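Local coordinates for protein coronin (Toxoplasma gondii, PDB 4OZU) that probably binds actin filaments and contributes to parasite invasion and egress, its WD40 beta-propeller domain being the part described, at residues 329-335 / 346-351. Numbering follows the deposited sequence.
Sequences RAEIGRM and PISFIV
Within residues 329-335 and 346-351, strands 331-335 and 346-350 pair antiparallel as one beta hairpin in the coronin WD40 propeller. The hairpin belongs to the closing blade: strand 16-25, from the N-terminal end of the chain, hydrogen-bonds to the other edge of strand 343-350, the Velcro closure of beta-propellers. The strand axes approach to 4.6 Å at 162°. Gly-333/Phe-349 and Met-335/Ile-347 are hydrogen-bonded pairs; Glu-331/Ile-350 and Arg-334/Ser-348 are non-hydrogen-bonded, each with CA atoms 4.5 Å apart. A classic bulge shifts the register by one: Ile-332 (phi/psi -106/-21°) and Gly-333 both face Phe-349, with Ile-332 N to Phe-349 O 2.9 Å and Phe-349 N to Gly-333 O 2.9 Å. Met-335 N to Ile-347 O (2.9 Å) and Ile-347 N to Met-335 O (2.8 Å) continue the ladder, while Val-351 N reaches Ala-330 O at 3.2 Å; left-handed Ala-330 (phi 58°) turns the chain into the strand.

On one face, Phe-349 (chi1 m) lays CE2 3.8 Å from Met-335 CB, and its ring meets Tyr-283 and Tyr-294 of the preceding blade. Glu-331 and Arg-334, on the face shared with Ser-348, extend in t,t and form a bidentate salt bridge, Arg-334 NE and NH2 donating to Glu-331 OE2 (2.8 Å) and OE1 (3.0 Å). Ser-348 OG donates to Glu-331 OE2 at 2.6 Å and also bonds Trp-20 of strand 16-25. Arg-329 NH2, 3.2 Å from Glu-331 OE2, extends the salt-bridge network. The buried carboxylate thus pairs with Arg-334, shares Arg-329 with Asp-326 and, through Ser-348, is linked to the N-terminal strand that closes the ring.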
ATOM      1  N   ARG A 329      13.488  -7.826  17.589  1.00 29.23           N
ATOM      2  CA  ARG A 329      14.103  -8.693  16.587  1.00 27.87           C
ATOM      3  C   ARG A 329      14.812  -7.897  15.498  1.00 27.57           C
ATOM      4  O   ARG A 329      15.316  -8.470  14.532  1.00 28.48           O
ATOM      5  CB  ARG A 329      13.045  -9.604  15.959  1.00 26.49           C
ATOM      6  CG  ARG A 329      12.504 -10.648  16.925  1.00 33.77           C
ATOM      7  CD  ARG A 329      11.839 -11.791  16.184  1.00 61.07           C
ATOM      8  NE  ARG A 329      10.698 -11.332  15.397  1.00 84.69           N
ATOM      9  CZ  ARG A 329      10.503 -11.586  14.104  1.00 74.81           C
ATOM     10  NH1 ARG A 329      11.367 -12.313  13.401  1.00 45.99           N
ATOM     11  NH2 ARG A 329       9.420 -11.105  13.510  1.00 49.20           N
ATOM     12  N   ALA A 330      14.846  -6.576  15.662  1.00 23.90           N
ATOM     13  CA  ALA A 330      15.403  -5.673  14.656  1.00 23.22           C
ATOM     14  C   ALA A 330      14.657  -5.852  13.341  1.00 23.18           C
ATOM     15  O   ALA A 330      15.222  -5.681  12.257  1.00 24.10           O
ATOM     16  CB  ALA A 330      16.897  -5.908  14.466  1.00 25.74           C
ATOM     17  N   GLU A 331      13.378  -6.198  13.446  1.00 28.23           N
ATOM     18  CA  GLU A 331      12.504  -6.261  12.281  1.00 22.21           C
ATOM     19  C   GLU A 331      12.095  -4.849  11.885  1.00 21.61           C
ATOM     20  O   GLU A 331      11.546  -4.126  12.712  1.00 24.79           O
ATOM     21  CB  GLU A 331      11.260  -7.100  12.586  1.00 20.67           C
ATOM     22  CG  GLU A 331      10.309  -7.258  11.408  1.00 25.35           C
ATOM     23  CD  GLU A 331       9.035  -7.987  11.786  1.00 29.10           C
ATOM     24  OE1 GLU A 331       8.340  -7.528  12.727  1.00 25.05           O
ATOM     25  OE2 GLU A 331       8.727  -9.017  11.144  1.00 26.33           O
ATOM     26  N   ILE A 332      12.340  -4.451  10.635  1.00 24.68           N
ATOM     27  CA  ILE A 332      11.930  -3.116  10.195  1.00 23.99           C
ATOM     28  C   ILE A 332      10.718  -3.161   9.263  1.00 22.99           C
ATOM     29  O   ILE A 332      10.009  -2.168   9.107  1.00 23.00           O
ATOM     30  CB  ILE A 332      13.084  -2.356   9.507  1.00 31.26           C
ATOM     31  CG1 ILE A 332      13.472  -2.996   8.179  1.00 47.46           C
ATOM     32  CG2 ILE A 332      14.294  -2.273  10.443  1.00 32.24           C
ATOM     33  CD1 ILE A 332      14.373  -2.118   7.347  1.00 71.60           C
ATOM     34  N   GLY A 333      10.483  -4.312   8.646  1.00 20.10           N
ATOM     35  CA  GLY A 333       9.308  -4.503   7.816  1.00 21.82           C
ATOM     36  C   GLY A 333       8.905  -5.960   7.778  1.00 23.49           C
ATOM     37  O   GLY A 333       9.704  -6.845   8.117  1.00 22.07           O
ATOM     38  N   ARG A 334       7.661  -6.214   7.388  1.00 23.75           N
ATOM     39  CA  ARG A 334       7.186  -7.587   7.246  1.00 20.80           C
ATOM     40  C   ARG A 334       6.183  -7.699   6.114  1.00 19.55           C
ATOM     41  O   ARG A 334       5.194  -6.963   6.060  1.00 20.68           O
ATOM     42  CB  ARG A 334       6.561  -8.092   8.551  1.00 22.93           C
ATOM     43  CG  ARG A 334       6.318  -9.596   8.558  1.00 22.87           C
ATOM     44  CD  ARG A 334       5.469 -10.039   9.751  1.00 25.97           C
ATOM     45  NE  ARG A 334       5.934  -9.470  11.015  1.00 23.67           N
ATOM     46  CZ  ARG A 334       5.190  -9.390  12.116  1.00 24.90           C
ATOM     47  NH1 ARG A 334       3.947  -9.861  12.126  1.00 24.21           N
ATOM     48  NH2 ARG A 334       5.688  -8.845  13.215  1.00 25.86           N
ATOM     49  N   MET A 335       6.467  -8.616   5.199  1.00 22.36           N
ATOM     50  CA  MET A 335       5.546  -8.939   4.122  1.00 23.37           C
ATOM     51  C   MET A 335       4.695 -10.136   4.515  1.00 21.41           C
ATOM     52  O   MET A 335       5.188 -11.081   5.119  1.00 24.51           O
ATOM     53  CB  MET A 335       6.314  -9.245   2.838  1.00 21.86           C
ATOM     54  CG  MET A 335       5.444  -9.634   1.657  1.00 28.25           C
ATOM     55  SD  MET A 335       6.424 -10.301   0.296  1.00 36.91           S
ATOM     56  CE  MET A 335       7.409  -8.877  -0.145  1.00 93.50           C
ATOM     57  N   PRO A 346       4.488 -15.228   6.402  1.00 23.68           N
ATOM     58  CA  PRO A 346       5.162 -13.981   6.767  1.00 21.86           C
ATOM     59  C   PRO A 346       6.651 -13.999   6.423  1.00 23.77           C
ATOM     60  O   PRO A 346       7.323 -15.025   6.566  1.00 27.07           O
ATOM     61  CB  PRO A 346       4.950 -13.887   8.284  1.00 25.11           C
ATOM     62  CG  PRO A 346       3.937 -14.931   8.622  1.00 25.38           C
ATOM     63  CD  PRO A 346       4.041 -15.983   7.583  1.00 25.44           C
ATOM     64  N   ILE A 347       7.150 -12.851   5.976  1.00 25.84           N
ATOM     65  CA  ILE A 347       8.568 -12.666   5.703  1.00 24.16           C
ATOM     66  C   ILE A 347       9.044 -11.435   6.454  1.00 26.28           C
ATOM     67  O   ILE A 347       8.586 -10.329   6.180  1.00 22.19           O
ATOM     68  CB  ILE A 347       8.865 -12.462   4.199  1.00 26.32           C
ATOM     69  CG1 ILE A 347       8.136 -13.490   3.324  1.00 33.50           C
ATOM     70  CG2 ILE A 347      10.366 -12.503   3.954  1.00 28.69           C
ATOM     71  CD1 ILE A 347       8.597 -14.901   3.498  1.00 58.42           C
ATOM     72  N   SER A 348       9.960 -11.624   7.397  1.00 26.05           N
ATOM     73  CA  SER A 348      10.542 -10.505   8.128  1.00 25.19           C
ATOM     74  C   SER A 348      11.732  -9.942   7.361  1.00 23.37           C
ATOM     75  O   SER A 348      12.482 -10.686   6.732  1.00 24.84           O
ATOM     76  CB  SER A 348      10.992 -10.941   9.533  1.00 24.24           C
ATOM     77  OG  SER A 348       9.887 -11.173  10.390  1.00 26.16           O
ATOM     78  N   PHE A 349      11.898  -8.627   7.422  1.00 21.15           N
ATOM     79  CA  PHE A 349      13.099  -7.975   6.918  1.00 24.73           C
ATOM     80  C   PHE A 349      13.836  -7.382   8.108  1.00 24.88           C
ATOM     81  O   PHE A 349      13.340  -6.473   8.783  1.00 25.70           O
ATOM     82  CB  PHE A 349      12.739  -6.933   5.864  1.00 22.87           C
ATOM     83  CG  PHE A 349      11.968  -7.518   4.720  1.00 24.67           C
ATOM     84  CD1 PHE A 349      12.627  -8.116   3.660  1.00 28.03           C
ATOM     85  CD2 PHE A 349      10.586  -7.531   4.736  1.00 25.53           C
ATOM     86  CE1 PHE A 349      11.917  -8.686   2.616  1.00 29.79           C
ATOM     87  CE2 PHE A 349       9.870  -8.096   3.695  1.00 28.13           C
ATOM     88  CZ  PHE A 349      10.539  -8.677   2.638  1.00 23.71           C
ATOM     89  N   ILE A 350      15.011  -7.944   8.353  1.00 24.34           N
ATOM     90  CA  ILE A 350      15.748  -7.767   9.598  1.00 24.51           C
ATOM     91  C   ILE A 350      17.133  -7.213   9.338  1.00 23.19           C
ATOM     92  O   ILE A 350      17.840  -7.681   8.449  1.00 26.34           O
ATOM     93  CB  ILE A 350      15.861  -9.113  10.349  1.00 27.23           C
ATOM     94  CG1 ILE A 350      14.476  -9.571  10.801  1.00 25.91           C
ATOM     95  CG2 ILE A 350      16.765  -8.994  11.560  1.00 27.80           C
ATOM     96  CD1 ILE A 350      14.383 -11.032  11.096  1.00 28.10           C
ATOM     97  N   VAL A 351      17.520  -6.205  10.107  1.00 29.96           N
ATOM     98  CA  VAL A 351      18.895  -5.722  10.082  1.00 29.90           C
ATOM     99  C   VAL A 351      19.756  -6.626  10.951  1.00 31.00           C
ATOM    100  O   VAL A 351      19.480  -6.768  12.140  1.00 30.60           O
ATOM    101  CB  VAL A 351      19.002  -4.277  10.590  1.00 28.04           C
ATOM    102  CG1 VAL A 351      20.453  -3.804  10.563  1.00 31.37           C
ATOM    103  CG2 VAL A 351      18.114  -3.358   9.766  1.00 28.87           C
TER